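Side-chain contacts in BB1 (Synthetic construct, PDB 6D0T), which is a de novo designed eight-stranded antiparallel beta barrel, probably a scaffold on the way to fluorescence-activating barrels: residues 66-71 and 104-109; 83-86 and 90-93; 22-27 and 72-77; 2-7 and 36-41; 76-81 and 100-105. All coordinates share one frame; numbering follows the deposited sequence. Where two conformers were deposited one is given.

Contact 1: 66-71 and 104-109; sequences YRFEMQ and GEFRRQ
With CG of Phe-68 swung anti to the backbone N (chi1 166°) and CG of Phe-106 anti to the carbonyl carbon (chi1 -67°), the two side chains come from opposite directions and meet in the middle of the barrel. Their CA atoms are 12.0 Å apart, so the backbones take no part and side chains alone bridge the interior. Phe-68 CE1 leads on one side and lies 3.7 Å from CZ of Phe-106, at the edge of that ring and in its plane. The approach to the Phe-68 ring is oblique, and the planes stand at 73° with centroids 5.8 Å apart. Met-70 SD adds a second, looser touch, 4.2 Å from Phe-106 CZ and again near the plane of the ring, which places the end of Phe-106 against both Phe-68 CE1 and the Met-70 sulfur. No hydrogen bond crosses this buried apolar contact. Strand alternation turns the flanking residues of Phe-106 away from it, and there Arg-107 NH1 forms a salt bridge with Glu-105 OE2 at 3.0 Å, the oxygen being met on its syn side but tilted out of the carboxylate plane. Within the fold, Phe-106 also packs on Trp-12 and Phe-14 of strand 10-18, while Met-70 rests on Trp-78 of strand 77-86. Strand 67-72 is itself hydrogen-bonded between strands 51-59 and 77-86, so the contact spans the barrel interior between non-adjacent strands.

Contact 2: 83-86 and 90-93; sequences QVRS and VEVR
Gln-83 N donates to Glu-91 O at 2.8 Å, a nearly straight bond with an angle of 163° at the hydrogen. The return bond, from Glu-91 N to Gln-83 O, is 2.9 Å long. Together they make Gln-83 and Glu-91 a hydrogen-bonded antiparallel pair, followed by Val-84 and Val-90 as a non-hydrogen-bonded pair. These pairs lie near the turn of the beta hairpin formed by strands 77-86 and 89-96, toward one end of the barrel. On the inner face, Val-84 CG2 meets Val-90 CG2 obliquely at 4.2 Å, and the buried Val-90 continues onto Trp-12 and Leu-82. The outer face carries longer, more exposed chains. Arg-85 bends at chi2 and chi3, and its CG lies against CG of the extended Glu-91 at 3.8 Å. The methylenes do the touching here, for Arg-85 NE remains 4.7 Å from Glu-91 OE2; any attraction between the opposite charges acts at longer range. The amide of Gln-83 turns from the partner strand, and its NE2 donates to Val-84 O at 2.9 Å, with an angle of 173° and the acceptor in the amide plane.

Contact 3: 22-27 and 72-77; sequences KEYRGT and SSDGAR
Tyr-24 and Asp-74 approach from opposite directions, with the ring and carboxylate planes perpendicular, at 90°. The phenol OH donates to Asp-74 OD2 at 2.6 Å, a short bond that uses the syn lone pair of the oxygen. OD2 lies in the plane of the ring, at its edge, where it also sits 3.5 Å from Tyr-24 CE1. Ala-76 CB makes a looser van der Waals contact with the Tyr-24 OH oxygen, at 4.2 Å. The other carboxylate oxygen is held within the turn: Asp-74 OD1 accepts from Ser-72 OG at 2.8 Å and from Ala-76 N at 3.2 Å, the two donors coming from opposite faces of its plane. With CG lodged between the backbone N and the carbonyl carbon (chi1 73°), Asp-74 can serve its own turn and Tyr-24 at once. Lys-22 NZ, 5.1 Å from Asp-74 OD2, may add weak electrostatic support. The Tyr-24 ring also meets Trp-78 edge-to-face and lies on Val-52. The bond to Asp-74 thus ties strand 23-32 to the connection between strands 67-72 and 77-86, a type I turn from Ser-72 to Gly-75 with an Asx turn at Asp-74 and a G1 bulge at Gly-75, typical of a 3:5 beta hairpin.

Contact 4: 2-7 and 36-41; sequences VDAAQY and TEIEIR
Ala-4 and Ala-5 press against Ile-38, joining the short N-capped helix 4-7, which lies at one end of the beta barrel, to strand 37-46. The apolar part of the contact centres on one isoleucine branch. Ile-38 CG1 is anti to the carbonyl carbon (chi1 -46°), which directs CG1 at the helix, and the bend at chi2 carries CD1 on to Ala-5. There CG1 lies 4.0 Å from Ala-4 CB, and Ile-38 CD1 is also 4.0 Å from Ala-5 CA. The Ala-4 carbonyl O takes part by packing alone, 3.9 Å from Ile-38 CD1. The small alanine side chains are consistent with the close approach of the backbones, the CA atoms of Ala-5 and Ile-38 being 6.9 Å apart. Beyond the helix, Ile-38 packs on Phe-8, Met-30 and Pro-32, while Ala-4 touches Tyr-66.

Polar bonds shape the helix without crossing to the strand. Asp-3 is the N-cap: its OD1 accepts from Gln-6 N at 3.0 Å, approached on the anti side and tilted from the carboxylate plane. Asp-3 O takes Tyr-7 N as well, at 2.9 Å. Within residues 2-7, Val-2 CG1 sits 3.9 Å above one face of the Tyr-7 ring, displaced toward its rim.

Contact 5: 76-81 and 100-105; sequences ARWEGT and REYSGE
Trp-78 and Tyr-102 are closest at Trp-78 NE1 and Tyr-102 CE2, 4.1 Å apart. The side chains cross at a slant: the planes of the five-membered ring of Trp-78 and the Tyr-102 ring are inclined at 51°, their centroids 5.2 Å apart, and each ring is met obliquely by the other's nearest atom. Both residues place CG anti to the carbonyl carbon, with chi1 of -62° for Trp-78 and -71° for Tyr-102, and both project into the barrel.

The next shell explains the spacing. The CA atoms of Trp-78 and Tyr-102 are 8.8 Å apart because strand 89-96 runs between strands 77-86 and 101-108. Its Phe-94 meets both rings, lying closer to parallel with Tyr-102 than with Trp-78, and Phe-16 of strand 10-18 touches both as well, so the pair belongs to an aromatic cluster drawn from several strands.

Farther out, backbone hydrogen bonds set the position of strand 77-86: Trp-78 pairs with Met-70, and Glu-79 with Lys-95. Gly-80 and Gly-104 follow two residues after the aromatic ones in their strands, consistent with the glycine kinks used to bend barrel strands.

No hydrogen bond links the two segments, which is consistent with association of Trp-78 and Tyr-102 by van der Waals and oblique aromatic packing rather than by directional polar bonding.

How the contacts relate
All five contacts belong to one closed antiparallel barrel. Contact 1 lies near its middle, about 2 Å from the centre of the chain. Contacts 3 and 4 lie on opposite sides of that centre, about 21 Å apart between contact centres, as do contacts 2 and 3, about 18 Å apart. Contacts 1 and 5 share Gly-104 and Glu-105 on strand 101-108; contacts 3 and 5 share Ala-76 and Arg-77. Along the chain, contact 2 is nested inside the loops closed by contacts 1 and 5, whereas contact 3 crosses contacts 1 and 4. Local hairpin pairing is thus combined with packing across the interior, joining distant parts of the sequence into one compact barrel.

Contact 1: 66-71 and 104-109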
# COMPACT_ATOMS: atom_id res chain seq x y z
N TYR A 66 -10.46 -5.87 2.22
CA TYR A 66 -9.50 -5.19 3.07
C TYR A 66 -9.48 -3.69 2.78
O TYR A 66 -9.56 -3.28 1.62
CB TYR A 66 -8.09 -5.77 2.87
CG TYR A 66 -7.87 -7.07 3.62
CD1 TYR A 66 -7.69 -7.06 4.99
CD2 TYR A 66 -7.88 -8.29 2.97
CE1 TYR A 66 -7.51 -8.18 5.68
CE2 TYR A 66 -7.72 -9.46 3.69
CZ TYR A 66 -7.53 -9.38 5.06
OH TYR A 66 -7.35 -10.48 5.84
N ARG A 67 -9.36 -2.89 3.84
CA ARG A 67 -9.15 -1.45 3.76
C ARG A 67 -7.66 -1.15 3.66
O ARG A 67 -6.86 -1.72 4.40
CB ARG A 67 -9.72 -0.74 4.99
CG ARG A 67 -9.44 0.77 5.04
CD ARG A 67 -10.00 1.38 6.30
NE ARG A 67 -9.64 2.79 6.40
CZ ARG A 67 -8.49 3.23 6.90
N PHE A 68 -7.31 -0.26 2.76
CA PHE A 68 -5.93 0.15 2.56
C PHE A 68 -5.82 1.66 2.71
O PHE A 68 -6.61 2.39 2.13
CB PHE A 68 -5.45 -0.27 1.17
CG PHE A 68 -4.19 0.37 0.74
CD1 PHE A 68 -2.99 -0.05 1.25
CD2 PHE A 68 -4.20 1.37 -0.20
CE1 PHE A 68 -1.81 0.53 0.84
CE2 PHE A 68 -3.02 1.97 -0.61
CZ PHE A 68 -1.84 1.54 -0.10
N GLU A 69 -4.85 2.12 3.50
CA GLU A 69 -4.59 3.54 3.62
C GLU A 69 -3.09 3.79 3.78
O GLU A 69 -2.38 3.01 4.42
CB GLU A 69 -5.40 4.15 4.77
CG GLU A 69 -5.10 3.60 6.09
N MET A 70 -2.62 4.91 3.21
CA MET A 70 -1.22 5.30 3.34
C MET A 70 -1.17 6.82 3.34
O MET A 70 -1.96 7.47 2.66
CB MET A 70 -0.32 4.74 2.21
CG MET A 70 0.04 3.22 2.32
SD MET A 70 1.03 2.58 0.92
CE MET A 70 2.39 3.67 0.93
N GLN A 71 -0.25 7.37 4.12
CA GLN A 71 -0.03 8.81 4.20
C GLN A 71 1.44 9.10 3.96
O GLN A 71 2.31 8.45 4.57
CB GLN A 71 -0.45 9.37 5.55
CG GLN A 71 -1.92 9.18 5.87
CD GLN A 71 -2.38 9.96 7.10
OE1 GLN A 71 -3.41 10.65 7.09
NE2 GLN A 71 -1.63 9.83 8.17
N GLY A 104 -2.07 -0.03 -8.61
CA GLY A 104 -0.70 -0.35 -8.26
C GLY A 104 -0.58 -1.77 -7.76
O GLY A 104 -1.54 -2.55 -7.76
N GLU A 105 0.64 -2.10 -7.35
CA GLU A 105 0.96 -3.45 -6.94
C GLU A 105 2.00 -3.43 -5.83
O GLU A 105 2.88 -2.57 -5.82
CB GLU A 105 1.49 -4.25 -8.13
CG GLU A 105 1.58 -5.73 -7.84
CD GLU A 105 2.35 -6.51 -8.90
OE1 GLU A 105 2.90 -5.89 -9.84
OE2 GLU A 105 2.42 -7.75 -8.77
N PHE A 106 1.84 -4.36 -4.89
CA PHE A 106 2.88 -4.78 -3.94
C PHE A 106 3.42 -6.13 -4.38
O PHE A 106 2.63 -7.06 -4.68
CB PHE A 106 2.32 -4.94 -2.52
CG PHE A 106 1.86 -3.69 -1.85
CD1 PHE A 106 2.76 -2.80 -1.33
CD2 PHE A 106 0.51 -3.47 -1.64
CE1 PHE A 106 2.31 -1.65 -0.65
CE2 PHE A 106 0.08 -2.34 -0.98
CZ PHE A 106 0.99 -1.43 -0.47
N ARG A 107 4.74 -6.27 -4.38
CA ARG A 107 5.44 -7.50 -4.75
C ARG A 107 6.35 -7.90 -3.59
O ARG A 107 7.21 -7.12 -3.16
CB ARG A 107 6.23 -7.29 -6.04
CG ARG A 107 5.31 -6.77 -7.16
CD ARG A 107 6.05 -6.51 -8.47
NE ARG A 107 6.83 -7.67 -8.89
CZ ARG A 107 6.33 -8.71 -9.56
NH1 ARG A 107 5.04 -8.75 -9.88
NH2 ARG A 107 7.13 -9.71 -9.90
N ARG A 108 6.12 -9.11 -3.05
CA ARG A 108 6.82 -9.55 -1.85
C ARG A 108 8.27 -9.82 -2.17
O ARG A 108 8.60 -10.42 -3.20
CB ARG A 108 6.14 -10.81 -1.29
CG ARG A 108 6.60 -11.19 0.10
CD ARG A 108 6.13 -12.57 0.48
NE ARG A 108 4.69 -12.73 0.52
CZ ARG A 108 3.90 -12.38 1.54
NH1 ARG A 108 4.40 -11.80 2.63
NH2 ARG A 108 2.61 -12.64 1.44
N GLN A 109 9.16 -9.35 -1.28
CA GLN A 109 10.60 -9.55 -1.39
C GLN A 109 11.06 -10.56 -0.35
O GLN A 109 10.30 -10.98 0.53
CB GLN A 109 11.36 -8.23 -1.20
CG GLN A 109 10.91 -7.12 -2.11
CD GLN A 109 10.99 -7.51 -3.57
OE1 GLN A 109 9.98 -7.47 -4.31
NE2 GLN A 109 12.18 -7.91 -4.01

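Contact 2: 83-86 and 90-93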
# COMPACT_ATOMS: atom_id res chain seq x y z
N GLN A 83 -6.59 -6.29 -3.63
CA GLN A 83 -6.94 -7.65 -4.01
C GLN A 83 -5.67 -8.48 -4.07
O GLN A 83 -4.82 -8.26 -4.94
CB GLN A 83 -7.64 -7.68 -5.36
CG GLN A 83 -7.99 -9.12 -5.79
CD GLN A 83 -8.91 -9.85 -4.79
OE1 GLN A 83 -10.08 -9.48 -4.63
NE2 GLN A 83 -8.39 -10.91 -4.14
N VAL A 84 -5.56 -9.44 -3.17
CA VAL A 84 -4.50 -10.43 -3.24
C VAL A 84 -4.65 -11.28 -4.50
O VAL A 84 -5.74 -11.76 -4.80
CB VAL A 84 -4.52 -11.31 -1.99
CG1 VAL A 84 -3.42 -12.42 -2.07
CG2 VAL A 84 -4.32 -10.48 -0.75
N ARG A 85 -3.55 -11.48 -5.22
CA ARG A 85 -3.54 -12.26 -6.46
C ARG A 85 -2.73 -13.53 -6.39
O ARG A 85 -2.94 -14.42 -7.23
CB ARG A 85 -2.97 -11.43 -7.62
CG ARG A 85 -3.60 -10.08 -7.88
CD ARG A 85 -5.02 -10.18 -8.29
NE ARG A 85 -5.22 -11.17 -9.35
CZ ARG A 85 -6.38 -11.40 -9.96
NH1 ARG A 85 -7.45 -10.65 -9.68
NH2 ARG A 85 -6.47 -12.38 -10.84
N SER A 86 -1.76 -13.63 -5.48
CA SER A 86 -0.88 -14.79 -5.38
C SER A 86 -0.16 -14.69 -4.06
O SER A 86 -0.34 -13.69 -3.35
CB SER A 86 0.15 -14.80 -6.51
OG SER A 86 1.14 -13.83 -6.20
N VAL A 90 -0.02 -8.37 -4.65
CA VAL A 90 -1.26 -7.74 -4.23
C VAL A 90 -1.53 -6.54 -5.13
O VAL A 90 -0.65 -5.69 -5.30
CB VAL A 90 -1.20 -7.28 -2.75
CG1 VAL A 90 -2.54 -6.65 -2.34
CG2 VAL A 90 -0.86 -8.43 -1.84
N GLU A 91 -2.73 -6.45 -5.69
CA GLU A 91 -3.08 -5.25 -6.45
C GLU A 91 -3.83 -4.27 -5.56
O GLU A 91 -4.54 -4.67 -4.64
CB GLU A 91 -3.91 -5.60 -7.70
CG GLU A 91 -3.09 -6.39 -8.71
CD GLU A 91 -3.77 -6.68 -10.04
OE1 GLU A 91 -4.96 -6.33 -10.23
OE2 GLU A 91 -3.09 -7.29 -10.92
N VAL A 92 -3.62 -2.97 -5.79
CA VAL A 92 -4.30 -1.95 -5.00
C VAL A 92 -5.01 -0.97 -5.93
O VAL A 92 -4.61 -0.75 -7.08
CB VAL A 92 -3.35 -1.18 -4.05
CG1 VAL A 92 -2.64 -2.13 -3.13
CG2 VAL A 92 -2.34 -0.34 -4.80
N ARG A 93 -6.10 -0.40 -5.42
CA ARG A 93 -6.85 0.66 -6.10
C ARG A 93 -7.22 1.70 -5.05
O ARG A 93 -7.79 1.35 -4.01
CB ARG A 93 -8.10 0.07 -6.77
CG ARG A 93 -8.91 1.06 -7.56
CD ARG A 93 -8.32 1.33 -8.91
NE ARG A 93 -9.19 2.19 -9.72

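Contact 3: 22-27 and 72-77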
# COMPACT_ATOMS: atom_id res chain seq x y z
N LYS A 22 1.16 10.13 -12.86
CA LYS A 22 2.01 10.28 -11.69
C LYS A 22 2.24 8.91 -11.07
O LYS A 22 1.35 8.06 -11.09
CB LYS A 22 1.40 11.23 -10.67
CG LYS A 22 2.40 11.58 -9.57
CD LYS A 22 1.94 12.74 -8.69
CE LYS A 22 2.87 12.92 -7.49
NZ LYS A 22 3.88 13.99 -7.68
N GLU A 23 3.44 8.71 -10.54
CA GLU A 23 3.84 7.38 -10.12
C GLU A 23 4.74 7.48 -8.89
O GLU A 23 5.59 8.37 -8.80
CB GLU A 23 4.56 6.62 -11.26
CG GLU A 23 4.98 5.21 -10.92
CD GLU A 23 5.49 4.43 -12.13
OE1 GLU A 23 4.69 4.18 -13.04
OE2 GLU A 23 6.68 4.07 -12.16
N TYR A 24 4.52 6.56 -7.95
CA TYR A 24 5.35 6.42 -6.77
C TYR A 24 5.88 4.99 -6.76
O TYR A 24 5.15 4.05 -7.14
CB TYR A 24 4.58 6.69 -5.49
CG TYR A 24 4.25 8.15 -5.26
CD1 TYR A 24 5.00 8.92 -4.39
CD2 TYR A 24 3.15 8.73 -5.85
CE1 TYR A 24 4.67 10.22 -4.16
CE2 TYR A 24 2.82 10.05 -5.60
CZ TYR A 24 3.58 10.77 -4.75
OH TYR A 24 3.26 12.08 -4.51
N ARG A 25 7.13 4.83 -6.34
CA ARG A 25 7.74 3.52 -6.18
C ARG A 25 8.47 3.51 -4.85
O ARG A 25 8.91 4.55 -4.37
CB ARG A 25 8.75 3.20 -7.28
CG ARG A 25 8.15 2.85 -8.61
CD ARG A 25 9.29 2.62 -9.60
NE ARG A 25 8.81 2.34 -10.94
CZ ARG A 25 8.58 1.13 -11.43
NH1 ARG A 25 8.78 0.05 -10.70
NH2 ARG A 25 8.15 0.99 -12.68
N GLY A 26 8.64 2.33 -4.27
CA GLY A 26 9.43 2.25 -3.06
C GLY A 26 9.32 0.88 -2.42
O GLY A 26 9.00 -0.11 -3.09
N THR A 27 9.65 0.85 -1.12
CA THR A 27 9.65 -0.37 -0.32
C THR A 27 8.81 -0.14 0.92
O THR A 27 8.85 0.94 1.51
CB THR A 27 11.08 -0.77 0.07
OG1 THR A 27 11.88 -0.84 -1.10
CG2 THR A 27 11.10 -2.11 0.73
N SER A 72 1.72 10.08 3.11
CA SER A 72 3.06 10.38 2.64
C SER A 72 3.55 11.72 3.20
O SER A 72 2.78 12.65 3.42
CB SER A 72 3.08 10.43 1.11
OG SER A 72 4.33 10.76 0.60
N SER A 73 4.87 11.80 3.34
CA SER A 73 5.56 12.98 3.82
C SER A 73 5.50 14.15 2.84
O SER A 73 5.87 15.27 3.22
CB SER A 73 7.02 12.63 4.09
OG SER A 73 7.69 12.19 2.91
N ASP A 74 5.11 13.92 1.58
CA ASP A 74 4.88 15.00 0.62
C ASP A 74 3.43 15.46 0.59
O ASP A 74 3.10 16.37 -0.17
CB ASP A 74 5.35 14.60 -0.78
CG ASP A 74 4.46 13.59 -1.48
OD1 ASP A 74 3.60 12.99 -0.85
OD2 ASP A 74 4.66 13.40 -2.71
N GLY A 75 2.60 14.92 1.45
CA GLY A 75 1.25 15.37 1.60
C GLY A 75 0.23 14.51 0.92
O GLY A 75 -0.96 14.78 1.05
N ALA A 76 0.66 13.51 0.18
CA ALA A 76 -0.28 12.61 -0.44
C ALA A 76 -0.95 11.74 0.62
O ALA A 76 -0.29 11.19 1.50
CB ALA A 76 0.44 11.72 -1.46
N ARG A 77 -2.27 11.60 0.51
CA ARG A 77 -3.05 10.75 1.41
C ARG A 77 -3.90 9.83 0.56
O ARG A 77 -4.68 10.29 -0.27
CB ARG A 77 -3.91 11.59 2.36
CG ARG A 77 -3.07 12.52 3.26
CD ARG A 77 -3.89 13.14 4.38
NE ARG A 77 -5.13 13.76 3.89
CZ ARG A 77 -5.28 15.05 3.60
NH1 ARG A 77 -4.28 15.91 3.75
NH2 ARG A 77 -6.46 15.49 3.17

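Contact 4: 2-7 and 36-41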
# COMPACT_ATOMS: atom_id res chain seq x y z
N VAL A 2 -7.33 -14.19 2.52
CA VAL A 2 -6.16 -14.41 3.33
C VAL A 2 -6.42 -13.95 4.75
O VAL A 2 -7.23 -13.06 5.01
CB VAL A 2 -4.92 -13.70 2.75
CG1 VAL A 2 -4.66 -14.13 1.30
CG2 VAL A 2 -5.00 -12.16 2.88
N ASP A 3 -5.65 -14.54 5.67
CA ASP A 3 -5.56 -14.14 7.06
C ASP A 3 -4.57 -13.00 7.14
O ASP A 3 -3.42 -13.15 6.73
CB ASP A 3 -5.11 -15.35 7.89
CG ASP A 3 -4.94 -15.05 9.34
OD1 ASP A 3 -4.04 -14.24 9.69
OD2 ASP A 3 -5.67 -15.68 10.15
N ALA A 4 -5.02 -11.84 7.62
CA ALA A 4 -4.21 -10.63 7.47
C ALA A 4 -2.83 -10.79 8.09
O ALA A 4 -1.80 -10.43 7.48
CB ALA A 4 -4.94 -9.44 8.10
N ALA A 5 -2.78 -11.25 9.34
CA ALA A 5 -1.49 -11.31 10.02
C ALA A 5 -0.63 -12.46 9.57
O ALA A 5 0.58 -12.42 9.78
CB ALA A 5 -1.71 -11.35 11.53
N GLN A 6 -1.22 -13.52 9.00
CA GLN A 6 -0.43 -14.55 8.36
C GLN A 6 0.22 -14.03 7.06
O GLN A 6 1.39 -14.29 6.79
CB GLN A 6 -1.31 -15.77 8.04
CG GLN A 6 -0.54 -16.87 7.31
CD GLN A 6 -1.41 -18.09 7.01
OE1 GLN A 6 -2.63 -18.00 6.95
NE2 GLN A 6 -0.77 -19.21 6.74
N TYR A 7 -0.54 -13.32 6.24
CA TYR A 7 -0.16 -13.09 4.86
C TYR A 7 0.63 -11.79 4.65
O TYR A 7 1.65 -11.80 3.96
CB TYR A 7 -1.42 -13.09 3.97
CG TYR A 7 -1.11 -12.76 2.53
CD1 TYR A 7 -1.14 -11.47 2.09
CD2 TYR A 7 -0.75 -13.75 1.63
CE1 TYR A 7 -0.80 -11.14 0.82
CE2 TYR A 7 -0.42 -13.45 0.35
CZ TYR A 7 -0.45 -12.13 -0.08
OH TYR A 7 -0.11 -11.78 -1.37
N THR A 36 -6.24 -7.53 13.16
CA THR A 36 -7.10 -6.78 12.24
C THR A 36 -6.45 -5.50 11.75
O THR A 36 -7.09 -4.75 11.00
CB THR A 36 -8.45 -6.44 12.88
OG1 THR A 36 -8.25 -5.73 14.10
CG2 THR A 36 -9.24 -7.70 13.15
N GLU A 37 -5.21 -5.22 12.17
CA GLU A 37 -4.53 -3.98 11.77
C GLU A 37 -3.07 -4.29 11.48
O GLU A 37 -2.30 -4.57 12.40
CB GLU A 37 -4.65 -2.91 12.86
CG GLU A 37 -4.18 -1.56 12.36
CD GLU A 37 -4.38 -0.43 13.36
OE1 GLU A 37 -4.86 -0.69 14.49
OE2 GLU A 37 -4.07 0.73 12.99
N ILE A 38 -2.71 -4.26 10.21
CA ILE A 38 -1.34 -4.44 9.77
C ILE A 38 -0.75 -3.06 9.51
O ILE A 38 -1.24 -2.32 8.65
CB ILE A 38 -1.25 -5.31 8.51
CG1 ILE A 38 -2.15 -6.57 8.65
CG2 ILE A 38 0.22 -5.58 8.19
CD1 ILE A 38 -1.89 -7.37 9.93
N GLU A 39 0.29 -2.70 10.25
CA GLU A 39 0.94 -1.42 10.05
C GLU A 39 1.93 -1.45 8.89
O GLU A 39 2.63 -2.44 8.67
CB GLU A 39 1.65 -0.99 11.34
CG GLU A 39 0.66 -0.75 12.47
CD GLU A 39 -0.46 0.22 12.09
OE1 GLU A 39 -1.63 -0.03 12.46
OE2 GLU A 39 -0.19 1.23 11.42
N ILE A 40 1.96 -0.36 8.13
CA ILE A 40 2.87 -0.16 7.01
C ILE A 40 3.82 0.96 7.39
O ILE A 40 3.39 2.01 7.86
CB ILE A 40 2.11 0.19 5.72
CG1 ILE A 40 1.21 -0.98 5.28
CG2 ILE A 40 3.07 0.57 4.62
CD1 ILE A 40 0.18 -0.57 4.24
N ARG A 41 5.11 0.75 7.14
CA ARG A 41 6.10 1.82 7.07
C ARG A 41 6.73 1.78 5.69
O ARG A 41 7.06 0.71 5.18
CB ARG A 41 7.19 1.64 8.14
CG ARG A 41 6.69 1.68 9.59
CD ARG A 41 7.80 1.22 10.57

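Contact 5: 76-81 and 100-105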
# COMPACT_ATOMS: atom_id res chain seq x y z
N ALA A 76 0.66 13.51 0.18
CA ALA A 76 -0.28 12.61 -0.44
C ALA A 76 -0.95 11.74 0.62
O ALA A 76 -0.29 11.19 1.50
CB ALA A 76 0.44 11.72 -1.46
N ARG A 77 -2.27 11.60 0.51
CA ARG A 77 -3.05 10.75 1.41
C ARG A 77 -3.90 9.83 0.56
O ARG A 77 -4.68 10.29 -0.27
CB ARG A 77 -3.91 11.59 2.36
CG ARG A 77 -3.07 12.52 3.26
CD ARG A 77 -3.89 13.14 4.38
NE ARG A 77 -5.13 13.76 3.89
CZ ARG A 77 -5.28 15.05 3.60
NH1 ARG A 77 -4.28 15.91 3.75
NH2 ARG A 77 -6.46 15.49 3.17
N TRP A 78 -3.76 8.52 0.79
CA TRP A 78 -4.26 7.49 -0.11
C TRP A 78 -5.20 6.56 0.65
O TRP A 78 -4.87 6.08 1.74
CB TRP A 78 -3.10 6.67 -0.69
CG TRP A 78 -2.15 7.50 -1.52
CD1 TRP A 78 -2.47 8.60 -2.27
CD2 TRP A 78 -0.75 7.29 -1.69
NE1 TRP A 78 -1.35 9.08 -2.90
CE2 TRP A 78 -0.28 8.30 -2.55
CE3 TRP A 78 0.16 6.36 -1.19
CZ2 TRP A 78 1.05 8.40 -2.93
CZ3 TRP A 78 1.48 6.46 -1.56
CH2 TRP A 78 1.91 7.49 -2.42
N GLU A 79 -6.36 6.28 0.07
CA GLU A 79 -7.37 5.46 0.72
C GLU A 79 -8.07 4.60 -0.32
O GLU A 79 -8.60 5.12 -1.31
CB GLU A 79 -8.38 6.33 1.47
CG GLU A 79 -7.74 7.37 2.37
CD GLU A 79 -8.74 8.19 3.14
OE1 GLU A 79 -9.50 7.61 3.95
OE2 GLU A 79 -8.77 9.42 2.95
N GLY A 80 -8.10 3.29 -0.08
CA GLY A 80 -8.81 2.42 -0.99
C GLY A 80 -8.88 1.00 -0.52
O GLY A 80 -9.10 0.72 0.67
N THR A 81 -8.70 0.07 -1.46
CA THR A 81 -8.78 -1.35 -1.15
C THR A 81 -7.72 -2.10 -1.95
O THR A 81 -6.95 -1.52 -2.72
CB THR A 81 -10.18 -1.90 -1.42
OG1 THR A 81 -10.27 -3.25 -0.94
CG2 THR A 81 -10.51 -1.86 -2.91
N ARG A 100 -6.54 12.45 -7.57
CA ARG A 100 -6.13 11.41 -8.49
C ARG A 100 -6.68 10.04 -8.09
O ARG A 100 -6.97 9.77 -6.92
CB ARG A 100 -4.60 11.32 -8.54
CG ARG A 100 -3.90 12.55 -9.10
CD ARG A 100 -2.39 12.36 -9.06
NE ARG A 100 -1.72 13.25 -10.00
CZ ARG A 100 -0.95 14.29 -9.68
NH1 ARG A 100 -0.69 14.60 -8.41
NH2 ARG A 100 -0.41 15.01 -10.64
N GLU A 101 -6.83 9.17 -9.08
CA GLU A 101 -7.18 7.77 -8.89
C GLU A 101 -5.96 6.94 -9.27
O GLU A 101 -5.39 7.15 -10.34
CB GLU A 101 -8.36 7.38 -9.78
CG GLU A 101 -9.71 7.89 -9.33
N TYR A 102 -5.58 5.99 -8.41
CA TYR A 102 -4.39 5.18 -8.65
C TYR A 102 -4.73 3.69 -8.67
O TYR A 102 -5.67 3.22 -8.01
CB TYR A 102 -3.35 5.35 -7.53
CG TYR A 102 -2.61 6.68 -7.48
CD1 TYR A 102 -1.29 6.75 -7.88
CD2 TYR A 102 -3.20 7.81 -6.96
CE1 TYR A 102 -0.58 7.91 -7.79
CE2 TYR A 102 -2.50 8.99 -6.88
CZ TYR A 102 -1.18 9.03 -7.29
OH TYR A 102 -0.47 10.22 -7.19
N SER A 103 -3.92 2.95 -9.43
CA SER A 103 -3.80 1.51 -9.29
C SER A 103 -2.33 1.18 -9.08
O SER A 103 -1.45 2.00 -9.32
CB SER A 103 -4.35 0.74 -10.48
OG SER A 103 -3.71 1.12 -11.67
N GLY A 104 -2.07 -0.03 -8.61
CA GLY A 104 -0.70 -0.35 -8.26
C GLY A 104 -0.58 -1.77 -7.76
O GLY A 104 -1.54 -2.55 -7.76
N GLU A 105 0.64 -2.10 -7.35
CA GLU A 105 0.96 -3.45 -6.94
C GLU A 105 2.00 -3.43 -5.83
O GLU A 105 2.88 -2.57 -5.82
CB GLU A 105 1.49 -4.25 -8.13
CG GLU A 105 1.58 -5.73 -7.84
CD GLU A 105 2.35 -6.51 -8.90
OE1 GLU A 105 2.90 -5.89 -9.84
OE2 GLU A 105 2.42 -7.75 -8.77